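Local coordinates for protein 7,8-dihydro-6-hydroxymethylpterin pyrophosphokinase-dihydropteroate synthase (PDB 6JWY) that probably catalyses two successive folate-biosynthesis steps, pyrophosphorylating 6-hydroxymethyl-7,8-dihydropterin with ATP and condensing the product with 4-aminobenzoate to give 7,8-dihydropteroate, at residues Asn546-Ile551 against Ser587-Gln592; Tyr55-Glu60 against Arg326-Leu331; Lys476-Ile481 against Val498-Asp503. The protein carries 1 engineered substitution. All coordinates share one frame; numbering follows the deposited sequence.

Contact 1. Residues Asn546-Ile551 against Ser587-Gln592; sequences NLVYDI and SIKLLQ
The forked end of Leu590 is the main bump of this interface, and the hollow that receives it is built by Leu547, Val548 and Ile551 on the first turns of the other helix. One wall is Leu547: its CG lies 4.0 Å from Leu590 CD2, and its CD2 lies equally far from Leu590 CG, so the two branched ends lie against each other at an oblique crossing. Another wall is Ile551, whose CD1 meets both prongs of the fork, CD2 of Leu590 at 3.8 Å and CD1 of Leu590 at 3.9 Å, the two side chains crossing at about a right angle. With chi1 at -82°, CG of Leu590 stands opposite its own carbonyl carbon, which carries the fork across the gap. Lys589 adds the flank with its aliphatic part. CB of Lys589 touches Leu547 CD2 at 3.9 Å, while CD of the same lysine reaches Val548 CG2 at 4.0 Å. No hydrogen bond joins the segments; the fit is apolar, and it buries 253 Å². Gln592, at the end of its segment, packs on Ile703 of the second subunit. The helix axes pass 10.1 Å apart at -76°, a steep crossing that confines the touch to a few residues. In the TIM-barrel-like pterin-binding domain, helix 547-564 comes after strand 525-529 and helix 584-592 after strand 572-575, the last two strands on that side of the parallel sheet.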
loop_
_atom_site.group_PDB
_atom_site.type_symbol
_atom_site.label_atom_id
_atom_site.label_comp_id
_atom_site.label_asym_id
_atom_site.label_seq_id
_atom_site.Cartn_x
_atom_site.Cartn_y
_atom_site.Cartn_z
ATOM N N ASN A 546 14.839 5.563 -21.254
ATOM C CA ASN A 546 14.513 4.965 -19.972
ATOM C C ASN A 546 13.677 5.994 -19.214
ATOM O O ASN A 546 14.161 6.642 -18.281
ATOM C CB ASN A 546 15.783 4.501 -19.253
ATOM C CG ASN A 546 15.558 3.715 -17.972
ATOM O OD1 ASN A 546 14.422 3.514 -17.528
ATOM N ND2 ASN A 546 16.647 3.287 -17.342
ATOM N N LEU A 547 12.428 6.149 -19.672
ATOM C CA LEU A 547 11.462 7.125 -19.201
ATOM C C LEU A 547 11.678 7.436 -17.724
ATOM O O LEU A 547 11.900 8.592 -17.360
ATOM C CB LEU A 547 10.050 6.574 -19.425
ATOM C CG LEU A 547 8.890 7.404 -18.867
ATOM C CD1 LEU A 547 8.656 8.665 -19.689
ATOM C CD2 LEU A 547 7.603 6.596 -18.840
ATOM N N VAL A 548 11.607 6.400 -16.882
ATOM C CA VAL A 548 11.506 6.616 -15.449
ATOM C C VAL A 548 12.797 7.243 -14.937
ATOM O O VAL A 548 12.745 8.147 -14.110
ATOM C CB VAL A 548 11.150 5.325 -14.683
ATOM C CG1 VAL A 548 11.533 5.388 -13.219
ATOM C CG2 VAL A 548 9.721 4.860 -14.898
ATOM N N TYR A 549 13.955 6.765 -15.406
ATOM C CA TYR A 549 15.217 7.231 -14.833
ATOM C C TYR A 549 15.703 8.465 -15.581
ATOM O O TYR A 549 16.423 9.278 -15.005
ATOM C CB TYR A 549 16.245 6.100 -14.656
ATOM C CG TYR A 549 15.874 5.126 -13.565
ATOM C CD1 TYR A 549 14.930 4.136 -13.820
ATOM C CD2 TYR A 549 16.390 5.228 -12.275
ATOM C CE1 TYR A 549 14.512 3.262 -12.833
ATOM C CE2 TYR A 549 15.981 4.364 -11.265
ATOM C CZ TYR A 549 15.030 3.388 -11.553
ATOM O OH TYR A 549 14.565 2.506 -10.612
ATOM N N ASP A 550 15.258 8.639 -16.832
ATOM C CA ASP A 550 15.660 9.843 -17.550
ATOM C C ASP A 550 15.112 11.055 -16.791
ATOM O O ASP A 550 15.839 12.013 -16.475
ATOM C CB ASP A 550 15.145 9.868 -18.992
ATOM C CG ASP A 550 15.666 8.762 -19.907
ATOM O OD1 ASP A 550 16.778 8.232 -19.655
ATOM O OD2 ASP A 550 14.948 8.424 -20.877
ATOM N N ILE A 551 13.805 10.976 -16.489
ATOM C CA ILE A 551 13.098 12.013 -15.763
ATOM C C ILE A 551 13.680 12.186 -14.364
ATOM O O ILE A 551 13.901 13.316 -13.920
ATOM C CB ILE A 551 11.584 11.758 -15.781
ATOM C CG1 ILE A 551 11.057 12.082 -17.186
ATOM C CG2 ILE A 551 10.880 12.564 -14.695
ATOM C CD1 ILE A 551 9.830 11.311 -17.604
ATOM N N SER A 587 2.577 8.435 -18.706
ATOM C CA SER A 587 2.096 8.998 -17.465
ATOM C C SER A 587 1.755 7.870 -16.479
ATOM O O SER A 587 2.141 7.923 -15.309
ATOM C CB SER A 587 0.934 9.891 -17.710
ATOM O OG SER A 587 1.320 11.064 -18.394
ATOM N N ILE A 588 1.066 6.819 -16.945
ATOM C CA ILE A 588 0.716 5.763 -16.006
ATOM C C ILE A 588 1.998 5.113 -15.493
ATOM O O ILE A 588 2.139 4.834 -14.303
ATOM C CB ILE A 588 -0.320 4.753 -16.564
ATOM C CG1 ILE A 588 -1.696 4.987 -15.946
ATOM C CG2 ILE A 588 0.101 3.317 -16.266
ATOM C CD1 ILE A 588 -2.281 6.345 -16.239
ATOM N N LYS A 589 2.938 4.914 -16.413
ATOM C CA LYS A 589 4.175 4.206 -16.134
ATOM C C LYS A 589 4.979 4.970 -15.093
ATOM O O LYS A 589 5.708 4.359 -14.322
ATOM C CB LYS A 589 5.026 4.105 -17.401
ATOM C CG LYS A 589 5.748 2.784 -17.579
ATOM C CD LYS A 589 7.107 2.747 -16.986
ATOM C CE LYS A 589 7.904 1.562 -17.494
ATOM N NZ LYS A 589 8.493 1.865 -18.827
ATOM N N LEU A 590 4.865 6.301 -15.104
ATOM C CA LEU A 590 5.635 7.114 -14.184
ATOM C C LEU A 590 5.010 6.980 -12.801
ATOM O O LEU A 590 5.704 7.036 -11.791
ATOM C CB LEU A 590 5.615 8.562 -14.680
ATOM C CG LEU A 590 6.626 8.910 -15.780
ATOM C CD1 LEU A 590 6.270 10.239 -16.416
ATOM C CD2 LEU A 590 8.058 8.968 -15.238
ATOM N N LEU A 591 3.691 6.740 -12.772
ATOM C CA LEU A 591 2.979 6.600 -11.513
ATOM C C LEU A 591 3.200 5.199 -10.968
ATOM O O LEU A 591 3.432 5.050 -9.779
ATOM C CB LEU A 591 1.487 6.865 -11.694
ATOM C CG LEU A 591 1.003 8.296 -11.500
ATOM C CD1 LEU A 591 -0.478 8.352 -11.857
ATOM C CD2 LEU A 591 1.229 8.752 -10.061
ATOM N N GLN A 592 3.179 4.188 -11.835
ATOM C CA GLN A 592 3.514 2.852 -11.359
ATOM C C GLN A 592 4.869 2.825 -10.657
ATOM O O GLN A 592 5.052 2.058 -9.721
ATOM C CB GLN A 592 3.559 1.850 -12.501
ATOM C CG GLN A 592 2.253 1.780 -13.266
ATOM C CD GLN A 592 2.331 0.834 -14.430
ATOM O OE1 GLN A 592 3.410 0.470 -14.884
ATOM N NE2 GLN A 592 1.175 0.425 -14.925
#

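Contact 2. Residues Tyr55-Glu60 against Arg326-Leu331; sequences YETVPE and RYSILL. With PH2 (2-amino-6-hydroxymethyl-7,8-dihydro-3H-pteridin-4-one), chain D.
Glu60 turns its CG opposite its own carbonyl carbon (chi1 -86°) and then runs extended, which lays the carboxylate against the first turn of the helix that begins after Arg326. Tyr327 N donates to Glu60 OE2 at 3.1 Å, almost straight at 174° and on the syn lone pair. Ser328 N donates to Glu60 OE1 at 3.3 Å, meeting the oxygen nearly end-on to its C-O bond. Two backbone N-H groups thus hold the carboxylate, and an anion at this N-terminus would probably be stabilised by the helix dipole. At the other end, Leu331 lies over one face of the Tyr55 ring, its CG 3.6 Å from the ring centroid, a CH-pi contact; the phenol OH is bound by Asp335 and Arg374. Between them Thr57 packs its methyl on Ser328 CB. The same segments line part of the pterin pocket. The amino group N6 of the bound hydroxymethyldihydropterin donates to Thr57 OG1 at 2.9 Å and Val58 O at 3.0 Å, and Glu60 N donates to ring atom N5 at 3.1 Å. Asn165 bonds both, through OD1 to Thr57 OG1 and through ND2 to the pterin. The guanidinium of Arg326 lies flat against the pterin, whose C3 sits 3.3 Å above its plane toward the rim, and it also touches ATP, so it borders both substrates of the pyrophosphokinase reaction. Strand 46-57 runs between strands 163-172 and 373-376 of the antiparallel sheet, and the helix segment 327-331 runs nearly antiparallel (163°) to strand residues 55-57, with helix 349-362 packed against the helix.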
loop_
_atom_site.group_PDB
_atom_site.type_symbol
_atom_site.label_atom_id
_atom_site.label_comp_id
_atom_site.label_asym_id
_atom_site.label_seq_id
_atom_site.Cartn_x
_atom_site.Cartn_y
_atom_site.Cartn_z
ATOM N N TYR A 55 17.614 17.217 9.229
ATOM C CA TYR A 55 17.222 15.999 9.936
ATOM C C TYR A 55 16.877 16.248 11.406
ATOM O O TYR A 55 17.503 17.064 12.100
ATOM C CB TYR A 55 18.256 14.878 9.821
ATOM C CG TYR A 55 18.493 14.382 8.420
ATOM C CD1 TYR A 55 19.378 15.033 7.577
ATOM C CD2 TYR A 55 17.866 13.232 7.946
ATOM C CE1 TYR A 55 19.598 14.574 6.284
ATOM C CE2 TYR A 55 18.093 12.749 6.665
ATOM C CZ TYR A 55 18.957 13.430 5.815
ATOM O OH TYR A 55 19.191 12.988 4.528
ATOM N N GLU A 56 15.861 15.495 11.856
ATOM C CA GLU A 56 15.600 15.312 13.272
ATOM C C GLU A 56 16.364 14.078 13.747
ATOM O O GLU A 56 16.102 12.962 13.284
ATOM C CB GLU A 56 14.113 15.095 13.517
ATOM C CG GLU A 56 13.779 15.086 14.998
ATOM C CD GLU A 56 12.287 15.069 15.224
ATOM O OE1 GLU A 56 11.707 13.990 15.052
ATOM O OE2 GLU A 56 11.717 16.129 15.523
ATOM N N THR A 57 17.330 14.288 14.648
ATOM C CA THR A 57 18.186 13.168 15.012
ATOM C C THR A 57 18.168 12.890 16.513
ATOM O O THR A 57 18.034 13.802 17.332
ATOM C CB THR A 57 19.609 13.364 14.490
ATOM O OG1 THR A 57 20.053 14.601 15.058
ATOM C CG2 THR A 57 19.658 13.408 12.980
ATOM N N VAL A 58 18.285 11.598 16.839
ATOM C CA VAL A 58 18.429 11.107 18.201
ATOM C C VAL A 58 19.778 11.581 18.725
ATOM O O VAL A 58 20.792 11.434 18.047
ATOM C CB VAL A 58 18.300 9.569 18.259
ATOM C CG1 VAL A 58 18.985 8.949 19.470
ATOM C CG2 VAL A 58 16.844 9.138 18.205
ATOM N N PRO A 59 19.815 12.202 19.926
ATOM C CA PRO A 59 21.075 12.605 20.552
ATOM C C PRO A 59 22.088 11.469 20.614
ATOM O O PRO A 59 21.730 10.324 20.903
ATOM C CB PRO A 59 20.607 13.017 21.949
ATOM C CG PRO A 59 19.255 13.621 21.669
ATOM C CD PRO A 59 18.642 12.621 20.712
ATOM N N GLU A 60 23.337 11.825 20.299
ATOM C CA GLU A 60 24.473 10.926 20.342
ATOM C C GLU A 60 25.563 11.552 21.210
ATOM O O GLU A 60 26.605 11.972 20.708
ATOM C CB GLU A 60 24.989 10.663 18.925
ATOM C CG GLU A 60 24.275 9.536 18.205
ATOM C CD GLU A 60 24.839 9.225 16.827
ATOM O OE1 GLU A 60 24.548 10.012 15.882
ATOM O OE2 GLU A 60 25.572 8.196 16.698
ATOM N N ARG A 326 29.332 9.694 14.599
ATOM C CA ARG A 326 27.989 10.193 14.843
ATOM C C ARG A 326 27.099 9.944 13.628
ATOM O O ARG A 326 27.357 10.445 12.541
ATOM C CB ARG A 326 28.066 11.677 15.172
ATOM C CG ARG A 326 27.694 11.976 16.606
ATOM C CD ARG A 326 27.791 13.461 16.835
ATOM N NE ARG A 326 28.230 13.675 18.204
ATOM C CZ ARG A 326 28.645 14.836 18.675
ATOM N NH1 ARG A 326 28.674 15.896 17.884
ATOM N NH2 ARG A 326 29.027 14.930 19.935
ATOM N N TYR A 327 26.033 9.172 13.818
ATOM C CA TYR A 327 25.148 8.861 12.709
ATOM C C TYR A 327 24.677 10.145 12.011
ATOM O O TYR A 327 24.743 10.248 10.786
ATOM C CB TYR A 327 23.947 8.036 13.185
ATOM C CG TYR A 327 23.001 7.692 12.064
ATOM C CD1 TYR A 327 23.415 6.887 11.012
ATOM C CD2 TYR A 327 21.709 8.185 12.034
ATOM C CE1 TYR A 327 22.569 6.566 9.963
ATOM C CE2 TYR A 327 20.842 7.856 11.002
ATOM C CZ TYR A 327 21.278 7.051 9.963
ATOM O OH TYR A 327 20.458 6.726 8.924
ATOM N N SER A 328 24.181 11.106 12.804
ATOM C CA SER A 328 23.516 12.274 12.277
ATOM C C SER A 328 24.451 12.998 11.311
ATOM O O SER A 328 23.998 13.564 10.314
ATOM C CB SER A 328 23.057 13.178 13.393
ATOM O OG SER A 328 24.153 13.824 14.024
ATOM N N ILE A 329 25.758 12.941 11.597
ATOM C CA ILE A 329 26.748 13.594 10.756
ATOM C C ILE A 329 26.911 12.812 9.460
ATOM O O ILE A 329 26.953 13.417 8.400
ATOM C CB ILE A 329 28.080 13.806 11.503
ATOM C CG1 ILE A 329 27.956 14.937 12.532
ATOM C CG2 ILE A 329 29.225 14.033 10.523
ATOM C CD1 ILE A 329 29.167 15.099 13.420
ATOM N N LEU A 330 26.987 11.477 9.526
ATOM C CA LEU A 330 27.173 10.714 8.295
ATOM C C LEU A 330 25.905 10.822 7.438
ATOM O O LEU A 330 25.964 10.856 6.199
ATOM C CB LEU A 330 27.521 9.253 8.614
ATOM C CG LEU A 330 28.956 8.975 9.093
ATOM C CD1 LEU A 330 29.046 7.645 9.827
ATOM C CD2 LEU A 330 29.986 9.015 7.973
ATOM N N LEU A 331 24.750 10.897 8.119
ATOM C CA LEU A 331 23.449 11.005 7.478
ATOM C C LEU A 331 23.475 12.215 6.548
ATOM O O LEU A 331 23.176 12.101 5.362
ATOM C CB LEU A 331 22.379 11.172 8.568
ATOM C CG LEU A 331 20.921 11.237 8.106
ATOM C CD1 LEU A 331 20.554 10.028 7.258
ATOM C CD2 LEU A 331 20.020 11.310 9.317
HETATM N N1 PH2 D . 25.577 17.462 19.135
HETATM C C2 PH2 D . 26.178 17.145 20.291
HETATM C C3 PH2 D . 26.011 15.840 21.006
HETATM N N4 PH2 D . 25.084 14.928 20.353
HETATM N N5 PH2 D . 23.633 14.349 18.588
HETATM C C6 PH2 D . 23.025 14.649 17.443
HETATM N N6 PH2 D . 22.188 13.778 16.865
HETATM N N7 PH2 D . 23.223 15.854 16.815
HETATM C C8 PH2 D . 24.058 16.812 17.338
HETATM O O8 PH2 D . 24.188 17.882 16.723
HETATM C C9 PH2 D . 24.708 16.513 18.554
HETATM C C10 PH2 D . 24.471 15.255 19.164
HETATM C C11 PH2 D . 27.092 18.160 20.930
HETATM O O4 PH2 D . 26.828 19.489 20.518
HETATM O O HOH W 1 21.676 10.719 3.647
#

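Contact 3. Residues Lys476-Ile481 against Val498-Asp503. With CKL (4-[(2-azanyl-4-oxidanylidene-7,8-dihydro-3~{H}-pteridin-6-yl)methylamino]-~{N}-(5,6-dimethoxypyrimidin-4-yl)benzenesulfonamide), chain C.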
loop_
_atom_site.group_PDB
_atom_site.type_symbol
_atom_site.label_atom_id
_atom_site.label_comp_id
_atom_site.label_asym_id
_atom_site.label_seq_id
_atom_site.Cartn_x
_atom_site.Cartn_y
_atom_site.Cartn_z
ATOM N N LYS A 476 -3.252 29.700 8.064
ATOM C CA LYS A 476 -3.024 30.360 6.785
ATOM C C LYS A 476 -2.395 29.369 5.809
ATOM O O LYS A 476 -1.433 28.680 6.137
ATOM C CB LYS A 476 -2.096 31.564 6.953
ATOM C CG LYS A 476 -2.094 32.547 5.786
ATOM C CD LYS A 476 -1.089 33.657 6.013
ATOM C CE LYS A 476 -1.061 34.676 4.899
ATOM N NZ LYS A 476 -0.225 35.853 5.250
ATOM N N PRO A 477 -2.928 29.241 4.582
ATOM C CA PRO A 477 -2.331 28.333 3.614
ATOM C C PRO A 477 -0.982 28.889 3.181
ATOM O O PRO A 477 -0.733 30.101 3.239
ATOM C CB PRO A 477 -3.299 28.341 2.427
ATOM C CG PRO A 477 -4.030 29.669 2.570
ATOM C CD PRO A 477 -4.112 29.943 4.062
ATOM N N ILE A 478 -0.123 27.941 2.802
ATOM C CA ILE A 478 1.074 28.202 2.037
ATOM C C ILE A 478 0.611 28.534 0.624
ATOM O O ILE A 478 -0.360 27.942 0.144
ATOM C CB ILE A 478 1.974 26.958 2.128
ATOM C CG1 ILE A 478 2.428 26.727 3.576
ATOM C CG2 ILE A 478 3.139 27.053 1.156
ATOM C CD1 ILE A 478 2.740 25.283 3.891
ATOM N N ILE A 479 1.263 29.536 0.018
ATOM C CA ILE A 479 0.885 30.032 -1.296
ATOM C C ILE A 479 2.034 29.727 -2.253
ATOM O O ILE A 479 3.196 30.112 -2.022
ATOM C CB ILE A 479 0.571 31.552 -1.274
ATOM C CG1 ILE A 479 -0.428 31.963 -0.184
ATOM C CG2 ILE A 479 0.144 32.055 -2.638
ATOM C CD1 ILE A 479 -1.883 31.643 -0.511
ATOM N N SER A 480 1.679 29.021 -3.327
ATOM C CA SER A 480 2.624 28.813 -4.396
ATOM C C SER A 480 2.091 29.497 -5.650
ATOM O O SER A 480 0.885 29.484 -5.906
ATOM C CB SER A 480 2.949 27.341 -4.562
ATOM O OG SER A 480 2.312 26.736 -5.686
ATOM N N ILE A 481 3.009 30.113 -6.394
ATOM C CA ILE A 481 2.675 30.699 -7.678
ATOM C C ILE A 481 3.277 29.864 -8.810
ATOM O O ILE A 481 4.485 29.642 -8.875
ATOM C CB ILE A 481 3.051 32.198 -7.749
ATOM C CG1 ILE A 481 2.585 32.810 -9.080
ATOM C CG2 ILE A 481 4.531 32.420 -7.456
ATOM C CD1 ILE A 481 2.742 34.279 -9.187
ATOM N N VAL A 498 3.759 35.408 -1.758
ATOM C CA VAL A 498 3.858 33.976 -2.037
ATOM C C VAL A 498 4.932 33.349 -1.160
ATOM O O VAL A 498 5.772 34.063 -0.600
ATOM C CB VAL A 498 4.169 33.705 -3.517
ATOM C CG1 VAL A 498 3.039 34.150 -4.426
ATOM C CG2 VAL A 498 5.478 34.355 -3.924
ATOM N N ASP A 499 4.873 32.013 -1.042
ATOM C CA ASP A 499 5.876 31.273 -0.297
ATOM C C ASP A 499 6.738 30.410 -1.229
ATOM O O ASP A 499 7.929 30.234 -0.941
ATOM C CB ASP A 499 5.232 30.426 0.796
ATOM C CG ASP A 499 4.275 31.233 1.655
ATOM O OD1 ASP A 499 4.766 32.154 2.336
ATOM O OD2 ASP A 499 3.025 30.927 1.629
ATOM N N ILE A 500 6.136 29.894 -2.329
ATOM C CA ILE A 500 6.761 28.866 -3.148
ATOM C C ILE A 500 6.687 29.254 -4.620
ATOM O O ILE A 500 5.632 29.684 -5.103
ATOM C CB ILE A 500 6.083 27.500 -2.925
ATOM C CG1 ILE A 500 6.278 26.979 -1.490
ATOM C CG2 ILE A 500 6.507 26.479 -3.990
ATOM C CD1 ILE A 500 5.539 25.679 -1.194
ATOM N N LEU A 501 7.796 29.027 -5.335
ATOM C CA LEU A 501 7.781 29.094 -6.786
ATOM C C LEU A 501 7.503 27.697 -7.327
ATOM O O LEU A 501 8.237 26.759 -7.020
ATOM C CB LEU A 501 9.159 29.596 -7.248
ATOM C CG LEU A 501 9.449 29.442 -8.742
ATOM C CD1 LEU A 501 8.498 30.309 -9.567
ATOM C CD2 LEU A 501 10.916 29.742 -9.054
ATOM N N ASN A 502 6.449 27.569 -8.134
ATOM C CA ASN A 502 6.150 26.347 -8.879
ATOM C C ASN A 502 6.561 26.619 -10.325
ATOM O O ASN A 502 5.817 27.258 -11.080
ATOM C CB ASN A 502 4.669 25.967 -8.741
ATOM C CG ASN A 502 4.221 24.809 -9.603
ATOM O OD1 ASN A 502 5.040 24.045 -10.096
ATOM N ND2 ASN A 502 2.923 24.657 -9.806
ATOM N N ASP A 503 7.797 26.232 -10.663
ATOM C CA ASP A 503 8.402 26.563 -11.947
ATOM C C ASP A 503 8.337 25.320 -12.827
ATOM O O ASP A 503 9.119 24.398 -12.670
ATOM C CB ASP A 503 9.821 27.106 -11.767
ATOM C CG ASP A 503 10.491 27.616 -13.050
ATOM O OD1 ASP A 503 10.374 26.931 -14.104
ATOM O OD2 ASP A 503 11.178 28.692 -12.986
HETATM C C2 CKL C . 3.127 21.375 -11.437
HETATM C C4 CKL C . 1.853 19.843 -12.711
HETATM C C5 CKL C . 1.092 20.929 -13.344
HETATM C C6 CKL C . 1.497 22.274 -12.901
HETATM O O24 CKL C . -2.684 16.104 -20.620
HETATM S S21 CKL C . -3.622 17.158 -20.297
HETATM O O23 CKL C . -4.731 16.517 -19.667
HETATM N N22 CKL C . -4.266 17.997 -21.530
HETATM C C25 CKL C . -3.867 17.947 -22.827
HETATM C C30 CKL C . -4.569 18.688 -23.769
HETATM O O31 CKL C . -5.644 19.462 -23.400
HETATM C C32 CKL C . -5.484 20.862 -23.151
HETATM C C29 CKL C . -4.176 18.619 -25.096
HETATM O O33 CKL C . -4.857 19.337 -26.056
HETATM C C34 CKL C . -5.146 18.788 -27.353
HETATM N N28 CKL C . -3.111 17.845 -25.429
HETATM C C27 CKL C . -2.441 17.137 -24.501
HETATM N N26 CKL C . -2.812 17.178 -23.214
HETATM C C18 CKL C . -2.899 18.302 -19.428
HETATM C C17 CKL C . -3.697 19.175 -18.686
HETATM C C16 CKL C . -3.091 20.176 -17.939
HETATM C C19 CKL C . -1.502 18.456 -19.443
HETATM C C20 CKL C . -0.902 19.464 -18.688
HETATM C C15 CKL C . -1.700 20.315 -17.913
HETATM N N14 CKL C . -1.112 21.300 -17.150
HETATM C C13 CKL C . -1.610 21.891 -15.899
HETATM C C8 CKL C . -0.511 21.867 -14.843
HETATM C C9 CKL C . -0.138 23.236 -14.416
HETATM N N10 CKL C . 0.890 23.330 -13.430
HETATM N N1 CKL C . 2.480 22.452 -11.957
HETATM N N7 CKL C . 0.101 20.750 -14.287
HETATM O O12 CKL C . 1.592 18.654 -13.002
HETATM N N3 CKL C . 2.825 20.125 -11.817
HETATM N N11 CKL C . 4.126 21.555 -10.553
HETATM O O HOH W 2 1.132 31.772 3.579
#
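Ile481 overlaps Val498 with its CG2 branch, which lies 3.8 Å from Val498 CG1; Ile479, two residues earlier on the same side of the strand, brings its CG2 to the same valine methyl, at about a right angle. Around these apolar groups lie helices 448-464 and 486-494, on the side of the sheet that also carries Leu501. On the other side Ser480 and Ile500 stand as a bridged pair, and Ile478 CG2 touches Ile500 CD1 at 3.6 Å. Backbone bonds set the register: Ile481 N donates to Ile500 O, and Asn502 N to Ile481 O. One end of the ladder is irregular. The carbonyl oxygen of Ile479 accepts from both Asp499 N (2.7 Å) and Ile500 N (3.0 Å), so two residues face one. With Asp499 at phi/psi -112/-33°, this resembles a classic bulge at the entry of the strand. The Asp499 side chain adds a further bond there: OD2 accepts from Ile479 N at 2.8 Å on the anti lone pair, and a water links the same oxygen to Pro477 O. The two strands are parallel neighbours joined through helix 486-494, the beta-alpha-beta crossover repeated around the TIM barrel of pterin-binding enzymes. At the C-terminal end of the second strand Asn502 reaches the site. Its CG is trans to its backbone N (chi1 173°), and the amide grips the pterin of the bound dihydropterin-sulfadoxine adduct in a paired fashion: OD1 accepts from the amino nitrogen N11 of the adduct at 2.7 Å, and ND2 donates to its ring nitrogen N1 at 3.1 Å. Asp430, on the adjoining strand 428-432, accepts a hydrogen bond from the same ND2, and Asp482, just past Ile481, binds the adduct as well.

Two catalytic modules are sampled here. Contact 2 lies in the pyrophosphokinase part, its Arg326 side chain about 4 Å from ATP; contacts 1 and 3 belong to the pterin-binding barrel. Contact 3 touches the adduct directly through Asn502, whereas contact 1 stands farther off, between two helices, the Leu590 side chain about 10 Å from that ligand. Centres of contacts 2 and 3 are about 31 Å apart, on opposite sides of the chain's centre, and their nearest atoms are about 17 Å apart. Contacts 1 and 3 are closer, with nearest atoms about 12 Å apart, against about 18 Å for contacts 1 and 2. Contact 2 lines one pterin site, contact 3 the other, contact 1 neither.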